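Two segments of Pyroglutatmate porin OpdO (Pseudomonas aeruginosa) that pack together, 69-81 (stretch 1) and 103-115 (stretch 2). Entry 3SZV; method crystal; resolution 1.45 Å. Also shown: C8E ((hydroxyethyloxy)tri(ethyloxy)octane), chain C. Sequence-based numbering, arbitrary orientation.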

# COMPACT_ATOMS: atom_id res chain seq x y z
N PHE A 69 18.50 0.24 -20.62
CA PHE A 69 18.24 -0.97 -19.86
C PHE A 69 18.92 -0.93 -18.51
O PHE A 69 19.98 -0.30 -18.34
CB PHE A 69 18.70 -2.20 -20.66
CG PHE A 69 18.00 -2.36 -21.97
CD1 PHE A 69 16.72 -2.86 -22.03
CD2 PHE A 69 18.63 -1.98 -23.15
CE1 PHE A 69 16.07 -3.00 -23.24
CE2 PHE A 69 17.98 -2.12 -24.36
CZ PHE A 69 16.70 -2.63 -24.41
N GLY A 70 18.33 -1.60 -17.53
CA GLY A 70 18.90 -1.65 -16.20
C GLY A 70 18.41 -2.85 -15.43
O GLY A 70 17.65 -3.66 -15.96
N VAL A 71 18.86 -2.96 -14.19
CA VAL A 71 18.41 -4.03 -13.31
C VAL A 71 18.40 -3.52 -11.87
O VAL A 71 19.33 -2.84 -11.43
CB VAL A 71 19.32 -5.26 -13.42
CG1 VAL A 71 20.75 -4.91 -13.06
CG2 VAL A 71 18.80 -6.38 -12.52
N ASP A 72 17.32 -3.83 -11.16
CA ASP A 72 17.25 -3.54 -9.73
C ASP A 72 17.29 -4.86 -8.96
O ASP A 72 16.94 -5.92 -9.51
CB ASP A 72 15.95 -2.82 -9.37
CG ASP A 72 15.82 -1.46 -10.04
OD1 ASP A 72 16.84 -0.85 -10.41
OD2 ASP A 72 14.66 -0.99 -10.18
N ALA A 73 17.68 -4.81 -7.70
CA ALA A 73 17.65 -6.00 -6.85
C ALA A 73 17.16 -5.64 -5.46
O ALA A 73 17.45 -4.56 -4.95
CB ALA A 73 19.03 -6.64 -6.78
N ILE A 74 16.39 -6.53 -4.86
CA ILE A 74 16.02 -6.37 -3.46
C ILE A 74 16.41 -7.63 -2.70
O ILE A 74 16.07 -8.74 -3.10
CB ILE A 74 14.52 -6.03 -3.27
CG1 ILE A 74 14.23 -5.79 -1.78
CG2 ILE A 74 13.62 -7.11 -3.86
CD1 ILE A 74 12.93 -5.08 -1.52
N GLY A 75 17.16 -7.45 -1.62
CA GLY A 75 17.54 -8.55 -0.76
C GLY A 75 16.82 -8.40 0.56
O GLY A 75 16.90 -7.35 1.21
N LEU A 76 16.11 -9.45 0.96
CA LEU A 76 15.33 -9.45 2.18
C LEU A 76 15.81 -10.56 3.09
O LEU A 76 16.06 -11.68 2.65
CB LEU A 76 13.86 -9.71 1.87
CG LEU A 76 13.19 -8.71 0.92
CD1 LEU A 76 11.78 -9.17 0.59
CD2 LEU A 76 13.18 -7.32 1.53
N LEU A 77 15.94 -10.26 4.38
CA LEU A 77 16.35 -11.27 5.34
C LEU A 77 15.62 -10.97 6.63
O LEU A 77 15.66 -9.84 7.12
CB LEU A 77 17.86 -11.24 5.55
CG LEU A 77 18.44 -12.18 6.61
CD1 LEU A 77 18.14 -13.62 6.26
CD2 LEU A 77 19.94 -11.94 6.74
N GLY A 78 14.95 -11.97 7.17
CA GLY A 78 14.27 -11.81 8.43
C GLY A 78 14.47 -13.01 9.32
O GLY A 78 14.63 -14.13 8.84
N PHE A 79 14.48 -12.77 10.62
CA PHE A 79 14.45 -13.88 11.55
C PHE A 79 13.75 -13.50 12.84
O PHE A 79 13.81 -12.36 13.29
CB PHE A 79 15.85 -14.43 11.82
CG PHE A 79 16.88 -13.39 12.13
CD1 PHE A 79 17.67 -12.86 11.12
CD2 PHE A 79 17.08 -12.96 13.43
CE1 PHE A 79 18.63 -11.91 11.40
CE2 PHE A 79 18.04 -12.00 13.72
CZ PHE A 79 18.82 -11.48 12.70
N LYS A 80 13.05 -14.48 13.41
CA LYS A 80 12.34 -14.27 14.65
C LYS A 80 13.30 -14.23 15.83
O LYS A 80 14.34 -14.90 15.83
CB LYS A 80 11.25 -15.33 14.85
CG LYS A 80 9.99 -15.08 14.02
CD LYS A 80 8.88 -16.07 14.34
CE LYS A 80 9.27 -17.49 13.99
NZ LYS A 80 9.66 -17.62 12.55
N LEU A 81 12.95 -13.43 16.82
CA LEU A 81 13.74 -13.27 18.02
C LEU A 81 12.90 -13.82 19.16
O LEU A 81 11.68 -13.88 19.04
CB LEU A 81 14.03 -11.78 18.26
CG LEU A 81 14.81 -11.04 17.17
CD1 LEU A 81 14.84 -9.54 17.45
CD2 LEU A 81 16.23 -11.59 17.06
N GLN A 103 7.90 -17.67 7.99
CA GLN A 103 7.11 -16.82 8.89
C GLN A 103 8.00 -15.72 9.48
O GLN A 103 8.22 -15.67 10.69
N ASP A 104 8.49 -14.85 8.59
CA ASP A 104 9.50 -13.83 8.91
C ASP A 104 10.86 -14.45 9.27
O ASP A 104 11.71 -13.80 9.90
CB ASP A 104 9.01 -12.88 9.99
CG ASP A 104 7.84 -12.03 9.52
OD1 ASP A 104 7.90 -11.54 8.38
OD2 ASP A 104 6.85 -11.89 10.27
N ASP A 105 11.03 -15.70 8.87
CA ASP A 105 12.31 -16.40 9.03
C ASP A 105 12.75 -16.92 7.67
O ASP A 105 12.60 -18.09 7.34
CB ASP A 105 12.18 -17.53 10.04
CG ASP A 105 12.72 -17.14 11.41
OD1 ASP A 105 13.89 -17.46 11.70
OD2 ASP A 105 11.97 -16.51 12.19
N TYR A 106 13.29 -16.01 6.86
CA TYR A 106 13.63 -16.35 5.50
C TYR A 106 14.59 -15.35 4.90
O TYR A 106 14.85 -14.29 5.47
CB TYR A 106 12.37 -16.44 4.63
CG TYR A 106 11.65 -15.13 4.31
CD1 TYR A 106 12.04 -14.35 3.23
CD2 TYR A 106 10.55 -14.72 5.05
CE1 TYR A 106 11.38 -13.17 2.92
CE2 TYR A 106 9.87 -13.55 4.74
CZ TYR A 106 10.29 -12.78 3.68
OH TYR A 106 9.62 -11.61 3.37
N ALA A 107 15.12 -15.72 3.75
CA ALA A 107 15.94 -14.83 2.96
C ALA A 107 15.44 -14.92 1.54
O ALA A 107 15.07 -16.00 1.07
CB ALA A 107 17.39 -15.25 3.05
N LYS A 108 15.40 -13.79 0.85
CA LYS A 108 15.01 -13.78 -0.54
C LYS A 108 15.71 -12.68 -1.31
O LYS A 108 15.86 -11.56 -0.83
CB LYS A 108 13.49 -13.63 -0.71
CG LYS A 108 13.07 -13.75 -2.17
CD LYS A 108 11.59 -14.01 -2.34
CE LYS A 108 11.31 -14.67 -3.69
NZ LYS A 108 11.71 -16.11 -3.72
N LEU A 109 16.16 -13.03 -2.51
CA LEU A 109 16.72 -12.05 -3.43
C LEU A 109 15.82 -11.99 -4.65
O LEU A 109 15.51 -13.01 -5.26
CB LEU A 109 18.15 -12.46 -3.83
CG LEU A 109 18.87 -11.56 -4.84
CD1 LEU A 109 19.04 -10.16 -4.31
CD2 LEU A 109 20.22 -12.17 -5.20
N GLY A 110 15.39 -10.78 -4.99
CA GLY A 110 14.51 -10.60 -6.14
C GLY A 110 15.09 -9.62 -7.14
O GLY A 110 15.49 -8.51 -6.77
N LEU A 111 15.14 -10.02 -8.40
CA LEU A 111 15.66 -9.17 -9.46
C LEU A 111 14.53 -8.53 -10.25
O LEU A 111 13.46 -9.11 -10.41
CB LEU A 111 16.50 -9.99 -10.43
CG LEU A 111 17.72 -10.66 -9.82
CD1 LEU A 111 18.45 -11.46 -10.89
CD2 LEU A 111 18.64 -9.62 -9.19
N THR A 112 14.80 -7.34 -10.77
CA THR A 112 13.85 -6.65 -11.62
C THR A 112 14.58 -6.07 -12.82
O THR A 112 15.39 -5.15 -12.69
CB THR A 112 13.14 -5.52 -10.85
OG1 THR A 112 12.65 -6.04 -9.61
CG2 THR A 112 11.98 -4.91 -11.67
N ALA A 113 14.31 -6.63 -14.00
CA ALA A 113 14.85 -6.06 -15.22
C ALA A 113 14.06 -4.80 -15.52
O ALA A 113 12.87 -4.73 -15.22
CB ALA A 113 14.70 -7.04 -16.36
N LYS A 114 14.71 -3.80 -16.08
CA LYS A 114 14.00 -2.58 -16.44
C LYS A 114 14.45 -1.99 -17.78
O LYS A 114 15.59 -2.18 -18.21
CB LYS A 114 14.10 -1.52 -15.34
CG LYS A 114 15.51 -1.06 -15.02
CD LYS A 114 15.52 -0.20 -13.75
CE LYS A 114 16.92 0.31 -13.46
NZ LYS A 114 16.96 1.16 -12.23
N ALA A 115 13.53 -1.28 -18.42
CA ALA A 115 13.83 -0.59 -19.67
C ALA A 115 13.11 0.76 -19.68
O ALA A 115 11.97 0.86 -19.23
CB ALA A 115 13.40 -1.43 -20.86
C1 C8E C . 17.57 -21.05 -2.49
C2 C8E C . 18.18 -19.70 -2.16
C3 C8E C . 18.41 -18.89 -3.43
C4 C8E C . 19.40 -17.75 -3.18
C5 C8E C . 18.88 -16.81 -2.10
C6 C8E C . 19.83 -15.66 -1.80
C7 C8E C . 19.26 -14.76 -0.70
C8 C8E C . 20.00 -13.43 -0.56
O9 C8E C . 19.51 -12.70 0.55
C10 C8E C . 20.21 -11.49 0.77
C11 C8E C . 19.67 -10.74 1.99
O12 C8E C . 20.36 -9.52 2.18
C13 C8E C . 19.72 -8.64 3.07
C16 C8E C . 22.43 -7.71 5.95
C17 C8E C . 23.30 -8.94 6.18
O18 C8E C . 23.62 -9.06 7.55
C19 C8E C . 22.59 -9.68 8.28
C20 C8E C . 22.86 -11.18 8.33
O21 C8E C . 22.97 -11.61 9.67
O HOH W 1 15.24 -17.01 14.37

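Two neighbouring strands of a porin sheet meet here edge to edge as a regular antiparallel pair, held along its length by backbone hydrogen bonds and reinforced by two salt bridges, one within the ladder and one beyond its end. The strand directions differ by 155°, and the axes approach to 4.6 Å, the spacing expected when main chains bond directly.

The register is simple: each step forward from F69 matches a step back from A115, down to G78 opposite Y106. The even-numbered residues from G70 to G78 form the hydrogen-bonded pairs, each closing a ring of two bonds. In the first, G70 N donates to K114 O and K114 N to G70 O, both at 2.9 Å; in the middle, I74 N to G110 O and G110 N to I74 O repeat those lengths with nearly straight angles. The last ring is looser on one side: G78 N reaches Y106 O at 2.9 Å, but the return bond from Y106 N to G78 O is 3.0 Å long and more bent. Between the rings, CA-H groups point at the same carbonyls, as where A107 CA lies 3.2 Å from L76 O.

Side chains alternate between two faces, and the faces follow different rules. F69, V71, A73 and L77 share one with A107, L109, L111, A113 and A115, an apolar set. Small residues receive larger ones across the pair: F69 CD1 rests 3.8 Å from A115 CB, L111 CD2 lies 3.9 Å from A73 CB, and L77 CD1 comes to 3.7 Å from A107 CB. The detergent C8E lies against this face, its C20 3.4 Å from L77 CD2 and its C8 3.9 Å from L109 CB. G75 leaves room for it: an ideal CB there would be crowded by C8E O12 at 3.2 Å.

The other face carries the polar chemistry. K114, with chi1 p and the rest of its chain extended, runs across to D72, one hydrogen-bonded pair along, and its NZ forms a salt bridge with D72 OD1 at 2.7 Å. This charged pair is buried, so the match of opposite charges matters. G70 makes the route possible, since an ideal CB on it would sit 2.7 Å from K114 CE, a clash. Further along, I74 faces G110, whose ideal CB would stand 3.6 Å from I74 CG2, and L76 CB approaches Y106 CE1 at 4.4 Å.

Past the ladder, stretch 2 becomes loop or turn, and a side chain takes over the bonding. D105 OD2 accepts from both K80 N and K80 NZ, each at 2.6 Å, the latter as a salt bridge; K80 NZ also donates to Q103 O at 3.1 Å. Water 1 adds a bridge, donating to K80 O at 2.7 Å and to D105 OD1 at 3.0 Å. One carboxylate thus ties down both the backbone and the side chain of K80 where the regular pairing stops.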